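Local coordinates for protein pentalenene synthase (PDB 6Q4S) that probably cyclises (2E,6E)-farnesyl diphosphate to the bicyclic sesquiterpenol 7-epi-alpha-eudesmol with the help of magnesium ions, releasing diphosphate, at residues 23-26 with 27-30; 41-44 with 45-48; 308-311 with 312-315. All coordinates share one frame; numbering follows the deposited sequence.

Interaction 1 (23-26 with 27-30); sequences RARH and LRWV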
loop_
_atom_site.group_PDB
_atom_site.type_symbol
_atom_site.label_atom_id
_atom_site.label_comp_id
_atom_site.label_asym_id
_atom_site.label_seq_id
_atom_site.Cartn_x
_atom_site.Cartn_y
_atom_site.Cartn_z
ATOM N N ARG A 23 -18.375 -10.585 21.636
ATOM C CA ARG A 23 -18.323 -9.425 22.551
ATOM C C ARG A 23 -17.586 -9.767 23.815
ATOM O O ARG A 23 -16.747 -9.023 24.281
ATOM C CB ARG A 23 -19.750 -8.900 22.923
ATOM C CG ARG A 23 -19.794 -7.573 23.640
ATOM C CD ARG A 23 -20.986 -7.393 24.580
ATOM N NE ARG A 23 -22.234 -7.515 23.858
ATOM C CZ ARG A 23 -22.760 -6.533 23.128
ATOM N NH1 ARG A 23 -22.120 -5.381 22.973
ATOM N NH2 ARG A 23 -23.905 -6.717 22.508
ATOM N N ALA A 24 -17.946 -10.885 24.428
ATOM C CA ALA A 24 -17.338 -11.255 25.683
ATOM C C ALA A 24 -15.817 -11.454 25.568
ATOM O O ALA A 24 -15.078 -10.956 26.373
ATOM C CB ALA A 24 -18.013 -12.540 26.244
ATOM N N ARG A 25 -15.373 -12.161 24.564
ATOM C CA ARG A 25 -13.916 -12.310 24.342
ATOM C C ARG A 25 -13.222 -10.977 24.005
ATOM O O ARG A 25 -12.069 -10.705 24.420
ATOM C CB ARG A 25 -13.696 -13.312 23.222
ATOM C CG ARG A 25 -14.102 -14.721 23.623
ATOM C CD ARG A 25 -13.862 -15.700 22.507
ATOM N NE ARG A 25 -13.375 -16.985 23.002
ATOM C CZ ARG A 25 -14.116 -17.905 23.638
ATOM N NH1 ARG A 25 -15.419 -17.706 23.882
ATOM N NH2 ARG A 25 -13.544 -19.047 24.044
ATOM N N HIS A 26 -13.924 -10.186 23.201
ATOM C CA HIS A 26 -13.421 -8.872 22.707
ATOM C C HIS A 26 -13.229 -7.952 23.871
ATOM O O HIS A 26 -12.194 -7.294 23.999
ATOM C CB HIS A 26 -14.373 -8.215 21.654
ATOM C CG HIS A 26 -14.060 -6.782 21.427
ATOM N ND1 HIS A 26 -12.860 -6.394 20.878
ATOM C CD2 HIS A 26 -14.710 -5.648 21.778
ATOM C CE1 HIS A 26 -12.791 -5.079 20.883
ATOM N NE2 HIS A 26 -13.905 -4.603 21.411
ATOM N N LEU A 27 -14.208 -7.890 24.784
ATOM C CA LEU A 27 -14.043 -7.044 25.964
ATOM C C LEU A 27 -12.899 -7.391 26.904
ATOM O O LEU A 27 -12.309 -6.477 27.521
ATOM C CB LEU A 27 -15.330 -6.896 26.788
ATOM C CG LEU A 27 -16.485 -6.248 26.041
ATOM C CD1 LEU A 27 -17.769 -6.433 26.880
ATOM C CD2 LEU A 27 -16.160 -4.796 25.759
ATOM N N ARG A 28 -12.622 -8.675 27.056
ATOM C CA ARG A 28 -11.439 -9.109 27.817
ATOM C C ARG A 28 -10.136 -8.765 27.100
ATOM O O ARG A 28 -9.160 -8.352 27.735
ATOM C CB ARG A 28 -11.531 -10.616 28.031
ATOM C CG ARG A 28 -12.404 -10.874 29.287
ATOM C CD ARG A 28 -13.196 -12.139 29.148
ATOM N NE ARG A 28 -12.262 -13.205 29.053
ATOM C CZ ARG A 28 -12.402 -14.269 28.300
ATOM N NH1 ARG A 28 -13.478 -14.450 27.550
ATOM N NH2 ARG A 28 -11.419 -15.167 28.317
ATOM N N TRP A 29 -10.173 -8.922 25.780
ATOM C CA TRP A 29 -9.020 -8.569 24.931
ATOM C C TRP A 29 -8.629 -7.094 25.044
ATOM O O TRP A 29 -7.441 -6.785 25.135
ATOM C CB TRP A 29 -9.307 -8.990 23.523
ATOM C CG TRP A 29 -8.177 -8.736 22.494
ATOM C CD1 TRP A 29 -7.192 -9.626 22.112
ATOM C CD2 TRP A 29 -8.003 -7.571 21.670
ATOM N NE1 TRP A 29 -6.411 -9.062 21.119
ATOM C CE2 TRP A 29 -6.901 -7.823 20.805
ATOM C CE3 TRP A 29 -8.675 -6.358 21.564
ATOM C CZ2 TRP A 29 -6.432 -6.869 19.879
ATOM C CZ3 TRP A 29 -8.197 -5.382 20.634
ATOM C CH2 TRP A 29 -7.084 -5.656 19.817
ATOM N N VAL A 30 -9.584 -6.165 25.040
ATOM C CA VAL A 30 -9.191 -4.756 25.139
ATOM C C VAL A 30 -8.398 -4.476 26.418
ATOM O O VAL A 30 -7.459 -3.641 26.436
ATOM C CB VAL A 30 -10.302 -3.679 24.911
ATOM C CG1 VAL A 30 -11.007 -3.907 23.588
ATOM C CG2 VAL A 30 -11.294 -3.599 26.023
#
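H26 and V30 meet one turn apart within helix 19-32, where methyl CG1 of V30 comes to 3.4 Å from CE1 of the H26 ring, on an oblique approach. The ring is directed there by its first torsion (165°, CG opposite the backbone N), which swings it forward along the helix. Both ring nitrogens are satisfied, but by other helices: NE2 pairs with the Y45 hydroxyl of helix 39-47, and ND1 pairs with N71 OD1 of helix 63-79. The V30 methyl meets the ring carbon that lies between the two bonded nitrogens, an apolar contact.

The main chain makes the expected i to i+4 bonds. L27 N binds R23 O at 2.8 Å with an N-H...O angle of 167°, W29 N binds R25 O at 2.9 Å, and V30 N binds H26 O at 3.0 Å. The bond from R28 N to A24 O, at 3.4 Å, is weak.

R23 and L27 run side by side in the same direction, CG of R23 lying 4.0 Å from CD1 of L27. Beyond this aliphatic stem the R23 guanidinium carries salt bridges to E20 through NE and to D49 through NH1. Of the remaining polar tips, W29 NE1 is bonded to E125 OE2. R25 and R28 also point the same way, their guanidinium planes 69° apart and R25 NE 5.2 Å from R28 NH1, so like charges are neighbours on the exposed side.

The contact thus divides its labour: backbone bonds and alkyl stems hold the helix turn, R23 splits its guanidinium between E20 of its own helix and D49 beyond it, and H26 and W29 bond to residues of other helices.

Interaction 2 (41-44 with 45-48); sequences GFEE and YKSW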
loop_
_atom_site.group_PDB
_atom_site.type_symbol
_atom_site.label_atom_id
_atom_site.label_comp_id
_atom_site.label_asym_id
_atom_site.label_seq_id
_atom_site.Cartn_x
_atom_site.Cartn_y
_atom_site.Cartn_z
ATOM N N GLY A 41 -12.687 4.486 31.591
ATOM C CA GLY A 41 -12.352 4.451 30.172
ATOM C C GLY A 41 -13.023 3.285 29.510
ATOM O O GLY A 41 -13.592 3.417 28.411
ATOM N N PHE A 42 -13.006 2.138 30.201
ATOM C CA PHE A 42 -13.651 0.949 29.696
ATOM C C PHE A 42 -15.134 1.144 29.516
ATOM O O PHE A 42 -15.681 0.773 28.486
ATOM C CB PHE A 42 -13.403 -0.242 30.643
ATOM C CG PHE A 42 -14.099 -1.487 30.249
ATOM C CD1 PHE A 42 -13.744 -2.133 29.094
ATOM C CD2 PHE A 42 -15.068 -2.055 31.064
ATOM C CE1 PHE A 42 -14.345 -3.314 28.724
ATOM C CE2 PHE A 42 -15.681 -3.236 30.700
ATOM C CZ PHE A 42 -15.308 -3.883 29.547
ATOM N N GLU A 43 -15.817 1.650 30.535
ATOM C CA GLU A 43 -17.283 1.831 30.415
ATOM C C GLU A 43 -17.671 2.859 29.291
ATOM O O GLU A 43 -18.614 2.664 28.563
ATOM C CB GLU A 43 -17.886 2.175 31.788
ATOM C CG GLU A 43 -17.705 1.073 32.871
ATOM C CD GLU A 43 -18.429 -0.270 32.589
ATOM O OE1 GLU A 43 -19.392 -0.318 31.775
ATOM O OE2 GLU A 43 -18.047 -1.308 33.196
ATOM N N GLU A 44 -16.887 3.907 29.138
ATOM C CA GLU A 44 -16.957 4.816 27.974
ATOM C C GLU A 44 -16.804 4.034 26.657
ATOM O O GLU A 44 -17.665 4.124 25.795
ATOM C CB GLU A 44 -15.873 5.897 28.143
ATOM C CG GLU A 44 -15.602 6.813 26.959
ATOM C CD GLU A 44 -16.706 7.834 26.679
ATOM O OE1 GLU A 44 -17.792 7.775 27.321
ATOM O OE2 GLU A 44 -16.470 8.710 25.796
ATOM N N TYR A 45 -15.756 3.200 26.542
ATOM C CA TYR A 45 -15.593 2.323 25.374
ATOM C C TYR A 45 -16.829 1.436 25.153
ATOM O O TYR A 45 -17.402 1.369 24.060
ATOM C CB TYR A 45 -14.275 1.479 25.438
ATOM C CG TYR A 45 -14.261 0.485 24.313
ATOM C CD1 TYR A 45 -14.085 0.926 23.014
ATOM C CD2 TYR A 45 -14.587 -0.872 24.513
ATOM C CE1 TYR A 45 -14.179 0.064 21.949
ATOM C CE2 TYR A 45 -14.669 -1.738 23.457
ATOM C CZ TYR A 45 -14.456 -1.274 22.159
ATOM O OH TYR A 45 -14.587 -2.111 21.082
ATOM N N LYS A 46 -17.284 0.758 26.209
ATOM C CA LYS A 46 -18.467 -0.107 26.073
ATOM C C LYS A 46 -19.707 0.572 25.572
ATOM O O LYS A 46 -20.514 -0.070 24.894
ATOM C CB LYS A 46 -18.843 -0.773 27.394
ATOM C CG LYS A 46 -18.340 -2.184 27.558
ATOM C CD LYS A 46 -18.840 -2.756 28.892
ATOM C CE LYS A 46 -20.146 -3.508 28.701
ATOM N NZ LYS A 46 -20.608 -3.972 30.033
ATOM N N SER A 47 -19.899 1.835 25.943
ATOM C CA SER A 47 -21.101 2.562 25.518
ATOM C C SER A 47 -21.193 2.763 24.026
ATOM O O SER A 47 -22.295 2.874 23.496
ATOM C CB SER A 47 -21.190 3.951 26.175
ATOM O OG SER A 47 -20.269 4.846 25.574
ATOM N N TRP A 48 -20.070 2.792 23.325
ATOM C CA TRP A 48 -20.098 2.960 21.864
ATOM C C TRP A 48 -20.713 1.757 21.152
ATOM O O TRP A 48 -21.024 1.840 19.951
ATOM C CB TRP A 48 -18.699 3.212 21.304
ATOM C CG TRP A 48 -17.894 4.305 21.972
ATOM C CD1 TRP A 48 -18.379 5.348 22.750
ATOM C CD2 TRP A 48 -16.454 4.470 21.912
ATOM N NE1 TRP A 48 -17.326 6.134 23.177
ATOM C CE2 TRP A 48 -16.136 5.624 22.686
ATOM C CE3 TRP A 48 -15.398 3.764 21.255
ATOM C CZ2 TRP A 48 -14.790 6.087 22.841
ATOM C CZ3 TRP A 48 -14.076 4.203 21.417
ATOM C CH2 TRP A 48 -13.782 5.369 22.211
#
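Near the C-terminal end of helix 39-47, a short N-terminal helix of this all-helical terpene synthase, K46 crosses F42 and W48 crosses E44. K46 CG stands over one face of the F42 ring, 4.0 Å above the plane and offset toward the rim, with CD beyond the rim, 3.7 Å from F42 CE2. This places the alkyl part of the lysine, rather than its ammonium, against the aromatic. E43 extends alongside K46 in the same direction, but OE1 remains 4.2 Å from K46 NZ, beyond salt-bridge range; the carboxylate has its salt bridge with R39 through OE2.

The carbonyl oxygen of E44 accepts twice. Its strong donor is S47 OG at 2.7 Å, in the carbonyl plane and on a lone pair, with a C=O...OG angle of 139°. The S47 chi1 of 75° sets the hydroxyl between its own N and carbonyl carbon, turned back toward the preceding turn. S47 N reaches the same oxygen weakly, while its stronger bond is to E43 O at 3.0 Å. The W48 indole presents a face to E44 O, which sits 3.2 Å above the ring plane, offset toward the rim; the angle at NE1 is too poor for a hydrogen bond. The E44 carboxylate and the indole are nearly perpendicular, 75° apart.

On the flank toward helix 19-32, F42 and K46 pack on L27, and F42 also reaches V30 and meets the ring of W31. Y45 faces two helices, touching L27 as well as S74 and L78 of helix 63-79, while W48 packs on F77 and L78, so helix 39-47 packs against both helices, which also touch each other.

Interaction 3 (308-311 with 312-315); sequences NYEW and ALTS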
loop_
_atom_site.group_PDB
_atom_site.type_symbol
_atom_site.label_atom_id
_atom_site.label_comp_id
_atom_site.label_asym_id
_atom_site.label_seq_id
_atom_site.Cartn_x
_atom_site.Cartn_y
_atom_site.Cartn_z
ATOM N N ASN A 308 -24.240 -0.124 9.103
ATOM C CA ASN A 308 -23.817 1.110 9.749
ATOM C C ASN A 308 -25.062 1.943 10.143
ATOM O O ASN A 308 -25.128 2.451 11.226
ATOM C CB ASN A 308 -22.898 1.968 8.860
ATOM C CG ASN A 308 -22.426 3.241 9.594
ATOM O OD1 ASN A 308 -21.683 3.187 10.568
ATOM N ND2 ASN A 308 -22.958 4.355 9.193
ATOM N N TYR A 309 -26.006 2.050 9.238
ATOM C CA TYR A 309 -27.232 2.816 9.509
ATOM C C TYR A 309 -27.985 2.282 10.735
ATOM O O TYR A 309 -28.245 3.030 11.755
ATOM C CB TYR A 309 -28.142 2.803 8.270
ATOM C CG TYR A 309 -29.462 3.480 8.540
ATOM C CD1 TYR A 309 -29.510 4.795 9.040
ATOM C CD2 TYR A 309 -30.669 2.800 8.377
ATOM C CE1 TYR A 309 -30.718 5.410 9.320
ATOM C CE2 TYR A 309 -31.886 3.426 8.650
ATOM C CZ TYR A 309 -31.895 4.726 9.123
ATOM O OH TYR A 309 -33.088 5.353 9.411
ATOM N N GLU A 310 -28.232 0.970 10.704
ATOM C CA GLU A 310 -29.006 0.320 11.789
ATOM C C GLU A 310 -28.271 0.383 13.047
ATOM O O GLU A 310 -28.893 0.517 14.090
ATOM C CB GLU A 310 -29.424 -1.129 11.456
ATOM C CG GLU A 310 -30.011 -1.304 10.057
ATOM C CD GLU A 310 -31.526 -1.340 10.054
ATOM O OE1 GLU A 310 -32.080 -0.541 10.846
ATOM O OE2 GLU A 310 -32.132 -2.159 9.281
ATOM N N TRP A 311 -26.935 0.315 13.022
ATOM C CA TRP A 311 -26.187 0.522 14.297
ATOM C C TRP A 311 -26.305 1.999 14.850
ATOM O O TRP A 311 -26.361 2.249 16.064
ATOM C CB TRP A 311 -24.684 0.162 14.080
ATOM C CG TRP A 311 -23.773 0.561 15.151
ATOM C CD1 TRP A 311 -23.711 0.043 16.357
ATOM C CD2 TRP A 311 -22.739 1.564 15.082
ATOM N NE1 TRP A 311 -22.728 0.660 17.096
ATOM C CE2 TRP A 311 -22.111 1.590 16.328
ATOM C CE3 TRP A 311 -22.289 2.438 14.077
ATOM C CZ2 TRP A 311 -21.063 2.449 16.626
ATOM C CZ3 TRP A 311 -21.244 3.273 14.361
ATOM C CH2 TRP A 311 -20.645 3.287 15.638
ATOM N N ALA A 312 -26.262 2.961 13.946
ATOM C CA ALA A 312 -26.304 4.388 14.313
ATOM C C ALA A 312 -27.626 4.734 15.041
ATOM O O ALA A 312 -27.589 5.372 16.084
ATOM C CB ALA A 312 -26.107 5.252 13.077
ATOM N N LEU A 313 -28.745 4.235 14.532
ATOM C CA LEU A 313 -30.063 4.306 15.202
ATOM C C LEU A 313 -30.082 3.967 16.697
ATOM O O LEU A 313 -30.738 4.646 17.472
ATOM C CB LEU A 313 -31.071 3.400 14.501
ATOM C CG LEU A 313 -31.452 3.794 13.081
ATOM C CD1 LEU A 313 -32.407 2.752 12.517
ATOM C CD2 LEU A 313 -32.080 5.192 13.032
ATOM N N THR A 314 -29.332 2.952 17.107
ATOM C CA THR A 314 -29.300 2.511 18.506
ATOM C C THR A 314 -28.189 3.228 19.293
ATOM O O THR A 314 -27.704 2.676 20.275
ATOM C CB THR A 314 -29.108 0.959 18.603
ATOM O OG1 THR A 314 -27.735 0.609 18.364
ATOM C CG2 THR A 314 -29.974 0.188 17.584
ATOM N N SER A 315 -27.754 4.420 18.851
ATOM C CA SER A 315 -26.802 5.298 19.594
ATOM C C SER A 315 -25.331 4.753 19.744
ATOM O O SER A 315 -24.909 3.803 19.044
ATOM C CB SER A 315 -27.402 5.710 20.974
ATOM O OG SER A 315 -28.790 6.028 20.900
#
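L313 closes over Y309 at the C-terminal end of helix 288-313, the last helix of the alpha-helical terpene synthase fold. Traced outward, its CB rests 3.6 Å from the carbonyl oxygen of E310. CG follows, lying 4.1 Å above one face of the Y309 ring and offset toward the rim. From there the branches part. CD1 makes a CH-pi contact, 4.3 Å from the ring centroid and 26° off the ring normal, and also has E310 OE1 at 3.7 Å. CD2 reaches toward the phenol end, with Y309 OH at 3.8 Å. The Y309 chi1 of 175° turns the ring forward along the helix, beneath the leucine.

Polar partners fix what the leucine covers. Y309 OH is hydrogen-bonded to the backbone N of F7, so the hydroxyl links the helix to the N-terminal segment, where R6 and L9 touch the side chain. Toward helix 206-228, N308 ND2 is bonded to OD1 of N223, a probable magnesium ligand, which suggests that N308 helps to position that side chain.

The helix then runs out. L313 N still binds Y309 O at 3.1 Å with an N-H...O angle of 169°, but T314 N makes only a weak bond to W311 O. The backbone turns away at S315, whose phi is positive and whose atoms are poorly ordered. T314 OG1 lies 3.1 Å from W311 O and within hydrogen-bonding reach of Q52 OE1; its one proton may go to either.

Overall arrangement
Interactions 1 and 2 belong to successive helices, their centres 12 Å apart, and they join directly: the hydrogen bond between H26 NE2 and Y45 OH spans 2.6 Å, and L27 CD2 packs 3.8 Å from K46 CG. Interaction 2 in turn meets interaction 3, W48 O standing 3.4 Å from W311 CZ2. Interactions 1 and 3 do not touch, but D49 serves both, by salt bridge to R23 and weakly through its carbonyl to W311 NE1. Interactions 2 and 3 approach the probable magnesium and diphosphate site: side chains of N308 and N223 are about 3 Å apart, those of W48 and D80 about 6 Å. Interaction 1 stays remote from it.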